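Diphosphomevalonate decarboxylase, putative (Trypanosoma brucei, PDB 2HKE) probably catalyses the ATP-dependent decarboxylation of (R)-5-diphosphomevalonate to isopentenyl diphosphate, the isoprenoid precursor made by the mevalonate pathway. Local coordinates at residues K18-R23 with Q204-T209. The protein carries 1 engineered substitution. Residues are numbered along the deposited sequence; the frame is centred on the assembly and turned at random.
With SO4 (sulfate ion), chain C.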
loop_
_atom_site.group_PDB
_atom_site.type_symbol
_atom_site.label_atom_id
_atom_site.label_comp_id
_atom_site.label_asym_id
_atom_site.label_seq_id
_atom_site.Cartn_x
_atom_site.Cartn_y
_atom_site.Cartn_z
ATOM N N LYS A 18 5.806 -9.220 -1.320
ATOM C CA LYS A 18 6.512 -7.963 -1.117
ATOM C C LYS A 18 7.450 -7.434 -2.203
ATOM O O LYS A 18 8.233 -8.176 -2.776
ATOM C CB LYS A 18 7.295 -8.070 0.174
ATOM C CG LYS A 18 6.452 -8.501 1.397
ATOM C CD LYS A 18 5.429 -7.432 1.719
ATOM C CE LYS A 18 4.686 -7.704 3.023
ATOM N NZ LYS A 18 3.669 -6.607 3.353
ATOM N N TYR A 19 7.395 -6.116 -2.398
ATOM C CA TYR A 19 8.398 -5.377 -3.128
ATOM C C TYR A 19 9.508 -5.001 -2.116
ATOM O O TYR A 19 9.257 -4.306 -1.170
ATOM C CB TYR A 19 7.760 -4.123 -3.712
ATOM C CG TYR A 19 8.681 -2.980 -4.131
ATOM C CD1 TYR A 19 9.805 -3.218 -4.914
ATOM C CD2 TYR A 19 8.380 -1.657 -3.790
ATOM C CE1 TYR A 19 10.633 -2.173 -5.298
ATOM C CE2 TYR A 19 9.173 -0.605 -4.198
ATOM C CZ TYR A 19 10.301 -0.860 -4.915
ATOM O OH TYR A 19 11.069 0.180 -5.329
ATOM N N TRP A 20 10.742 -5.477 -2.331
ATOM C CA TRP A 20 11.848 -5.103 -1.500
ATOM C C TRP A 20 13.105 -5.344 -2.302
ATOM O O TRP A 20 13.616 -6.434 -2.337
ATOM C CB TRP A 20 11.854 -5.879 -0.185
ATOM C CG TRP A 20 12.753 -5.283 0.861
ATOM C CD1 TRP A 20 13.916 -5.803 1.339
ATOM C CD2 TRP A 20 12.488 -4.125 1.611
ATOM N NE1 TRP A 20 14.444 -4.979 2.319
ATOM C CE2 TRP A 20 13.565 -3.945 2.509
ATOM C CE3 TRP A 20 11.457 -3.176 1.602
ATOM C CZ2 TRP A 20 13.633 -2.865 3.367
ATOM C CZ3 TRP A 20 11.559 -2.082 2.464
ATOM C CH2 TRP A 20 12.643 -1.947 3.323
ATOM N N GLY A 21 13.538 -4.302 -3.005
ATOM C CA GLY A 21 14.717 -4.310 -3.823
ATOM C C GLY A 21 14.508 -3.869 -5.263
ATOM O O GLY A 21 13.604 -4.385 -5.963
ATOM N N LYS A 22 15.371 -2.963 -5.719
ATOM C CA LYS A 22 15.480 -2.611 -7.121
ATOM C C LYS A 22 16.667 -3.327 -7.782
ATOM O O LYS A 22 17.779 -3.359 -7.219
ATOM C CB LYS A 22 15.622 -1.104 -7.289
ATOM C CG LYS A 22 14.436 -0.312 -6.703
ATOM C CD LYS A 22 14.727 1.164 -6.675
ATOM C CE LYS A 22 13.670 2.066 -6.024
ATOM N NZ LYS A 22 13.469 1.754 -4.622
ATOM N N ARG A 23 16.427 -3.876 -8.962
ATOM C CA ARG A 23 17.462 -4.576 -9.701
ATOM C C ARG A 23 18.481 -3.662 -10.380
ATOM O O ARG A 23 18.325 -2.433 -10.442
ATOM C CB ARG A 23 16.824 -5.546 -10.692
ATOM C CG ARG A 23 16.095 -4.905 -11.851
ATOM C CD ARG A 23 15.636 -5.964 -12.849
ATOM N NE ARG A 23 15.102 -5.431 -14.102
ATOM C CZ ARG A 23 13.805 -5.266 -14.380
ATOM N NH1 ARG A 23 12.883 -5.471 -13.460
ATOM N NH2 ARG A 23 13.428 -4.815 -15.567
ATOM N N GLN A 204 17.788 -1.403 -0.719
ATOM C CA GLN A 204 19.044 -1.638 -1.437
ATOM C C GLN A 204 20.129 -2.151 -0.447
ATOM O O GLN A 204 20.967 -2.943 -0.816
ATOM C CB GLN A 204 19.508 -0.387 -2.154
ATOM C CG GLN A 204 18.519 0.068 -3.265
ATOM C CD GLN A 204 18.122 -1.081 -4.203
ATOM O OE1 GLN A 204 17.099 -1.741 -3.998
ATOM N NE2 GLN A 204 18.969 -1.380 -5.177
ATOM N N GLN A 205 20.077 -1.718 0.793
ATOM C CA GLN A 205 21.017 -2.243 1.783
ATOM C C GLN A 205 20.764 -3.729 1.990
ATOM O O GLN A 205 21.681 -4.532 2.064
ATOM C CB GLN A 205 20.913 -1.437 3.071
ATOM C CG GLN A 205 22.117 -1.587 3.997
ATOM C CD GLN A 205 23.438 -1.037 3.434
ATOM O OE1 GLN A 205 23.463 -0.284 2.436
ATOM N NE2 GLN A 205 24.559 -1.413 4.092
ATOM N N SER A 206 19.491 -4.134 2.031
ATOM C CA SER A 206 19.148 -5.573 2.087
ATOM C C SER A 206 19.655 -6.320 0.884
ATOM O O SER A 206 20.175 -7.381 0.997
ATOM C CB SER A 206 17.623 -5.787 2.214
ATOM O OG SER A 206 17.118 -5.248 3.411
ATOM N N LEU A 207 19.501 -5.759 -0.301
ATOM C CA LEU A 207 19.914 -6.429 -1.485
ATOM C C LEU A 207 21.405 -6.624 -1.468
ATOM O O LEU A 207 21.866 -7.663 -1.913
ATOM C CB LEU A 207 19.504 -5.647 -2.731
ATOM C CG LEU A 207 19.645 -6.309 -4.080
ATOM C CD1 LEU A 207 18.926 -7.669 -4.202
ATOM C CD2 LEU A 207 19.040 -5.279 -5.111
ATOM N N LYS A 208 22.133 -5.632 -0.950
ATOM C CA LYS A 208 23.598 -5.689 -0.851
ATOM C C LYS A 208 24.108 -6.689 0.203
ATOM O O LYS A 208 25.151 -7.306 0.001
ATOM C CB LYS A 208 24.131 -4.300 -0.502
ATOM C CG LYS A 208 25.646 -4.098 -0.633
ATOM C CD LYS A 208 26.046 -2.781 -0.011
ATOM C CE LYS A 208 27.534 -2.448 -0.243
ATOM N NZ LYS A 208 27.869 -1.078 0.300
ATOM N N THR A 209 23.408 -6.812 1.328
ATOM C CA THR A 209 23.955 -7.456 2.516
ATOM C C THR A 209 23.193 -8.633 3.114
ATOM O O THR A 209 23.805 -9.480 3.787
ATOM C CB THR A 209 24.190 -6.410 3.626
ATOM O OG1 THR A 209 22.929 -5.902 4.105
ATOM C CG2 THR A 209 25.066 -5.235 3.078
HETATM S S SO4 C . 10.434 3.367 -3.786
HETATM O O1 SO4 C . 11.869 3.540 -3.680
HETATM O O2 SO4 C . 9.946 2.605 -2.660
HETATM O O3 SO4 C . 9.770 4.665 -3.784
HETATM O O4 SO4 C . 10.116 2.627 -5.010
#
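The indole N-H and a threonine hydroxyl both hold OG of S206: NE1 of W20 donates to OG of S206 over 2.9 Å in a nearly straight bond, and OG1 of T258 is hydrogen-bonded to the same oxygen. OG lies only 8° out of the indole plane, so the bond meets the ring at its edge. Placing CG anti to the backbone N carries the W20 indole to the helix.

Two residues earlier on the helix, the carboxamide of Q204 pairs with both backbone polar groups of K22. Its OE1 accepts from K22 N at 2.7 Å and 176°, and its NE2 donates to K22 O at 3.1 Å. K22 O lies close to the amide plane; with both ends bonded, the flip of the amide is defined. A bend at chi2 (-49°) folds the Q204 chain back to make this two-point grip, bonding N and O of one residue much as a neighbouring strand would. L207 adds a methyl beside the same carbonyl, CD2 to K22 O 3.1 Å.

With its backbone held, the K22 side chain runs across that of Q204 at about a right angle, and its NZ donates to Y19 OH at 3.0 Å and to sulfate O1 at 2.6 Å. Y19 OH in turn donates to sulfate O4. The ion, probably from the crystallisation liquor, is also bound by R77, S144, G145 and T200, consistent with a site that can hold an anion.

The contact thus ties the loop between strands 5-15 and 36-40, in the N-terminal family region, to helix 199-209 of the C-terminal one, with W20 packed against helix 237-256 and L207 against helix 213-234.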